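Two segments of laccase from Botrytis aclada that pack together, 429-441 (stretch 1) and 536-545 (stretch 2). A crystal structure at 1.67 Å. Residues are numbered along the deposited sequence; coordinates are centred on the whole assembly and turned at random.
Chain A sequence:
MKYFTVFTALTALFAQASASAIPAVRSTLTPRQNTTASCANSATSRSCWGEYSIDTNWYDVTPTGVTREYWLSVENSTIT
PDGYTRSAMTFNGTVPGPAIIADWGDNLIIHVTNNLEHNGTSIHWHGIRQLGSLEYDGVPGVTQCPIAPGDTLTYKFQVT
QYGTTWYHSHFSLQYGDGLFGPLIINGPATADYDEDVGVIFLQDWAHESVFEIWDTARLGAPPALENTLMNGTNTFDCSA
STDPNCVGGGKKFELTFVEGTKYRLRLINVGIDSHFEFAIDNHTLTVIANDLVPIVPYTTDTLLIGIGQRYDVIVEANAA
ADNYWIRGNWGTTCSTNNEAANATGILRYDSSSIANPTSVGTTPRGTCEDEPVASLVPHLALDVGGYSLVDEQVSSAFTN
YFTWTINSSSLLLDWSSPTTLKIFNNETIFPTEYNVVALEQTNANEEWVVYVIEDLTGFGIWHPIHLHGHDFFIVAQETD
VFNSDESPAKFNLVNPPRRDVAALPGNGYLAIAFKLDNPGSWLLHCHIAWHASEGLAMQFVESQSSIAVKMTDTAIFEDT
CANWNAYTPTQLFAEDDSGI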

# COMPACT_ATOMS: atom_id res chain seq x y z
N ILE A 429 -9.81 -22.70 15.71
CA ILE A 429 -10.29 -23.22 14.46
C ILE A 429 -11.24 -22.21 13.87
O ILE A 429 -12.29 -21.90 14.43
N PHE A 430 -10.89 -21.74 12.68
CA PHE A 430 -11.51 -20.59 12.07
C PHE A 430 -12.31 -21.03 10.86
O PHE A 430 -12.07 -22.12 10.33
N PRO A 431 -13.28 -20.24 10.44
CA PRO A 431 -13.98 -20.65 9.23
C PRO A 431 -13.05 -20.90 8.07
O PRO A 431 -12.05 -20.17 7.91
N THR A 432 -13.36 -21.90 7.24
CA THR A 432 -12.56 -22.18 6.08
C THR A 432 -12.33 -20.92 5.25
O THR A 432 -11.22 -20.67 4.76
N GLU A 433 -13.35 -20.13 5.11
CA GLU A 433 -13.24 -18.96 4.23
C GLU A 433 -12.49 -17.79 4.85
O GLU A 433 -12.33 -16.75 4.21
N TYR A 434 -12.03 -17.93 6.09
CA TYR A 434 -11.13 -16.97 6.67
C TYR A 434 -9.72 -17.24 6.17
O TYR A 434 -8.81 -16.42 6.45
N ASN A 435 -9.48 -18.36 5.46
CA ASN A 435 -8.17 -18.70 4.92
C ASN A 435 -7.01 -18.56 5.92
O ASN A 435 -5.90 -18.06 5.61
N VAL A 436 -7.21 -19.10 7.13
CA VAL A 436 -6.22 -18.97 8.20
C VAL A 436 -5.10 -19.96 8.01
O VAL A 436 -5.33 -21.16 7.86
N VAL A 437 -3.88 -19.48 8.04
CA VAL A 437 -2.75 -20.35 8.23
C VAL A 437 -2.24 -20.06 9.64
O VAL A 437 -1.88 -18.91 9.97
N ALA A 438 -2.16 -21.10 10.46
CA ALA A 438 -1.64 -20.95 11.82
C ALA A 438 -0.13 -21.03 11.79
O ALA A 438 0.43 -21.92 11.17
N LEU A 439 0.53 -20.10 12.44
CA LEU A 439 1.97 -20.12 12.56
C LEU A 439 2.29 -20.24 14.04
O LEU A 439 1.76 -19.51 14.88
N GLU A 440 3.20 -21.14 14.36
CA GLU A 440 3.61 -21.34 15.76
C GLU A 440 5.06 -21.71 15.68
O GLU A 440 5.45 -22.40 14.74
N GLN A 441 5.85 -21.30 16.65
CA GLN A 441 7.28 -21.62 16.64
C GLN A 441 7.57 -22.83 17.59
O GLN A 441 7.32 -23.99 17.23
N LEU A 536 -8.79 -12.65 -3.01
CA LEU A 536 -7.44 -13.09 -3.14
C LEU A 536 -6.63 -12.70 -1.93
O LEU A 536 -5.92 -11.71 -1.93
N ALA A 537 -6.72 -13.53 -0.93
CA ALA A 537 -6.26 -13.17 0.37
C ALA A 537 -6.25 -14.39 1.27
O ALA A 537 -7.05 -15.29 1.10
N MET A 538 -5.37 -14.35 2.27
CA MET A 538 -5.40 -15.27 3.35
C MET A 538 -4.90 -14.53 4.60
O MET A 538 -4.72 -13.31 4.57
N GLN A 539 -4.78 -15.21 5.70
CA GLN A 539 -4.27 -14.57 6.89
C GLN A 539 -3.53 -15.55 7.75
O GLN A 539 -3.83 -16.72 7.76
N PHE A 540 -2.51 -15.03 8.43
CA PHE A 540 -1.71 -15.80 9.34
C PHE A 540 -2.16 -15.51 10.74
O PHE A 540 -2.22 -14.36 11.16
N VAL A 541 -2.53 -16.57 11.48
CA VAL A 541 -2.81 -16.41 12.89
C VAL A 541 -1.54 -16.92 13.48
O VAL A 541 -1.21 -18.13 13.45
N GLU A 542 -0.75 -15.95 13.90
CA GLU A 542 0.58 -16.13 14.37
C GLU A 542 0.67 -16.13 15.90
O GLU A 542 0.35 -15.15 16.57
N SER A 543 1.16 -17.24 16.44
CA SER A 543 1.44 -17.30 17.89
C SER A 543 0.24 -16.83 18.69
O SER A 543 0.33 -15.98 19.58
N GLN A 544 -0.91 -17.41 18.38
CA GLN A 544 -2.13 -16.96 18.92
C GLN A 544 -2.12 -16.72 20.44
O GLN A 544 -2.66 -15.74 20.93
N SER A 545 -1.56 -17.66 21.16
CA SER A 545 -1.73 -17.63 22.62
C SER A 545 -0.73 -16.61 23.18
O SER A 545 -0.82 -16.23 24.37

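Strand 436-439 lies beside strand 537-542 in parallel register, with V436, V437, A438 and L439 paired to Q539, F540, V541 and E542 at CA-CA distances of 4.6 to 5.0 Å. The backbone bonds follow the alternation expected of a parallel ladder: V437 N donates to Q539 O (2.8 Å) and V437 O accepts from V541 N (2.9 Å), then L439 N donates to V541 O (2.8 Å) and L439 O accepts from S543 N (2.8 Å, 176° at the hydrogen). V436 and A438 contribute CA-H...O contacts instead, V436 CA to Q539 O and A438 CA to V541 O, both 3.3 Å.

Around N435, the backbone bond from Q539 N continues the ladder, and two side-chain amides add bonds to main-chain carbonyls. N435, with positive phi and psi (48/47) and chi1 m, points its CB toward the partner, and its ND2 donates to A537 O (2.9 Å, 168°); its own carbonyl O accepts from Q539 N (3.1 Å). Q539 (chi1 p, chi2 t) brings its amide back toward stretch 1, where NE2 donates to Y434 O (2.8 Å, 160°). Its OE1 and N435 OD1 are satisfied elsewhere in the structure.

The side chains divide between two faces. With V436, A438, Q539 and V541 on one face, the valines, both chi1 t, meet at V436 CG1 to V541 CG2 (3.4 Å). The CA-to-CB bond of F430 (chi1 m), in the loop at the start of stretch 1, points toward stretch 2: V541 CG2 sits over one face of its ring, 4.1 Å from F430 CE2, while Q544 OE1 approaches the ring edge, 3.6 Å from F430 CZ. V437, L439, F540 and E542 share the other face. L439 (m, t) places CD1 3.6 Å from F540 CD1, and V437 CB lies 3.9 Å from the same ring atom. M538, folded by p values at all three chi angles, brings CE to 3.2 Å from V437 CG2, a tight apolar contact. Both carboxylate oxygens of the buried E542 are hydrogen-bonded elsewhere in the structure.

At the C-terminal end, water takes over the polar bridging. The CA-to-CB bond of E440 runs sideways to stretch 2, but the end of the side chain, with chi1 m and chi2 m, comes nearer to it. Water 1 accepts from Q544 N (3.0 Å) and lies 2.7 Å from E440 OE2 and 2.9 Å from V541 O, both within donating geometry, though it cannot serve every acceptor in reach at once. Water 3 accepts from Q441 N (2.8 Å), donates to E440 OE1 (3.2 Å) and bonds S543 OG (2.5 Å). Water 2 likewise donates to E440 OE1 (3.2 Å) and bonds S545 OG (3.0 Å), so both carboxylate oxygens reach stretch 2 through solvent.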

# COMPACT_ATOMS: atom_id res chain seq x y z
CB ILE A 429 -11.07 -24.58 14.62
CG1 ILE A 429 -10.23 -25.66 15.31
CG2 ILE A 429 -11.52 -25.14 13.24
CD1 ILE A 429 -11.12 -26.82 15.82
CB PHE A 430 -10.34 -19.62 11.70
CG PHE A 430 -9.60 -19.17 12.92
CD1 PHE A 430 -10.16 -18.23 13.76
CD2 PHE A 430 -8.37 -19.70 13.24
CE1 PHE A 430 -9.47 -17.82 14.92
CE2 PHE A 430 -7.71 -19.32 14.39
CZ PHE A 430 -8.24 -18.37 15.22
CB PRO A 431 -14.93 -19.48 8.95
CG PRO A 431 -15.12 -18.83 10.23
CD PRO A 431 -13.88 -19.03 11.01
CB THR A 432 -13.23 -23.26 5.22
OG1 THR A 432 -13.26 -24.46 6.02
CG2 THR A 432 -12.44 -23.49 3.96
CB GLU A 433 -14.60 -18.54 3.75
CG GLU A 433 -15.52 -18.03 4.83
CD GLU A 433 -16.34 -19.11 5.65
OE1 GLU A 433 -16.14 -20.37 5.59
OE2 GLU A 433 -17.20 -18.60 6.38
CB TYR A 434 -11.24 -17.01 8.22
CG TYR A 434 -12.28 -16.08 8.77
CD1 TYR A 434 -13.54 -16.00 8.21
CD2 TYR A 434 -12.01 -15.23 9.86
CE1 TYR A 434 -14.44 -15.19 8.68
CE2 TYR A 434 -12.92 -14.38 10.31
CZ TYR A 434 -14.19 -14.38 9.74
OH TYR A 434 -15.22 -13.53 10.18
CB ASN A 435 -7.93 -17.90 3.65
CG ASN A 435 -8.81 -18.33 2.54
OD1 ASN A 435 -9.61 -19.26 2.70
ND2 ASN A 435 -8.66 -17.70 1.38
CB VAL A 436 -6.81 -19.07 9.64
CG1 VAL A 436 -5.69 -19.16 10.66
CG2 VAL A 436 -7.71 -17.92 9.91
CB VAL A 437 -1.63 -20.06 7.26
CG1 VAL A 437 -0.37 -20.81 7.63
CG2 VAL A 437 -2.06 -20.32 5.82
CB ALA A 438 -2.24 -22.06 12.80
CB LEU A 439 2.61 -18.85 12.01
CG LEU A 439 2.33 -18.50 10.54
CD1 LEU A 439 2.99 -17.15 10.22
CD2 LEU A 439 2.82 -19.55 9.61
CB GLU A 440 2.83 -22.48 16.44
CG GLU A 440 1.38 -22.23 16.72
CD GLU A 440 1.12 -21.20 17.83
OE1 GLU A 440 2.05 -20.71 18.53
OE2 GLU A 440 -0.06 -20.87 17.95
CB GLN A 441 8.05 -20.37 17.05
CG GLN A 441 9.51 -20.38 16.69
CD GLN A 441 10.31 -21.10 17.72
OE1 GLN A 441 10.43 -20.63 18.86
NE2 GLN A 441 10.90 -22.24 17.34
CB LEU A 536 -6.76 -12.49 -4.42
CG LEU A 536 -5.70 -13.36 -5.03
CD1 LEU A 536 -5.26 -12.78 -6.38
CD2 LEU A 536 -4.51 -13.53 -4.14
CB ALA A 537 -7.18 -12.07 0.96
CB MET A 538 -4.60 -16.51 3.03
CG MET A 538 -3.22 -16.21 2.52
SD MET A 538 -2.18 -15.70 3.79
CE MET A 538 -2.07 -17.26 4.75
CB GLN A 539 -5.39 -13.86 7.66
CG GLN A 539 -6.42 -14.80 8.30
CD GLN A 539 -7.59 -14.04 8.87
OE1 GLN A 539 -7.48 -13.31 9.85
NE2 GLN A 539 -8.75 -14.24 8.26
CB PHE A 540 -0.23 -15.46 9.19
CG PHE A 540 0.30 -15.73 7.83
CD1 PHE A 540 0.70 -17.00 7.47
CD2 PHE A 540 0.38 -14.71 6.88
CE1 PHE A 540 1.15 -17.28 6.24
CE2 PHE A 540 0.89 -14.96 5.58
CZ PHE A 540 1.27 -16.23 5.25
CB VAL A 541 -4.08 -17.13 13.36
CG1 VAL A 541 -4.11 -17.16 14.93
CG2 VAL A 541 -5.37 -16.44 12.73
CB GLU A 542 1.47 -14.95 13.84
CG GLU A 542 2.92 -15.03 14.27
CD GLU A 542 3.74 -13.93 13.67
OE1 GLU A 542 3.21 -13.31 12.73
OE2 GLU A 542 4.77 -13.60 14.22
CB SER A 543 2.69 -16.50 18.20
OG SER A 543 3.74 -17.02 17.44
CB GLN A 544 -3.24 -17.99 18.59
CG GLN A 544 -4.53 -17.51 19.06
CD GLN A 544 -5.64 -18.33 18.53
OE1 GLN A 544 -5.50 -18.96 17.47
NE2 GLN A 544 -6.76 -18.31 19.22
CB SER A 545 -1.50 -19.03 23.21
OG SER A 545 -0.15 -19.42 23.01
O HOH W 1 -1.33 -19.32 16.09
O HOH W 2 1.80 -18.60 20.91
O HOH W 3 4.81 -19.15 18.17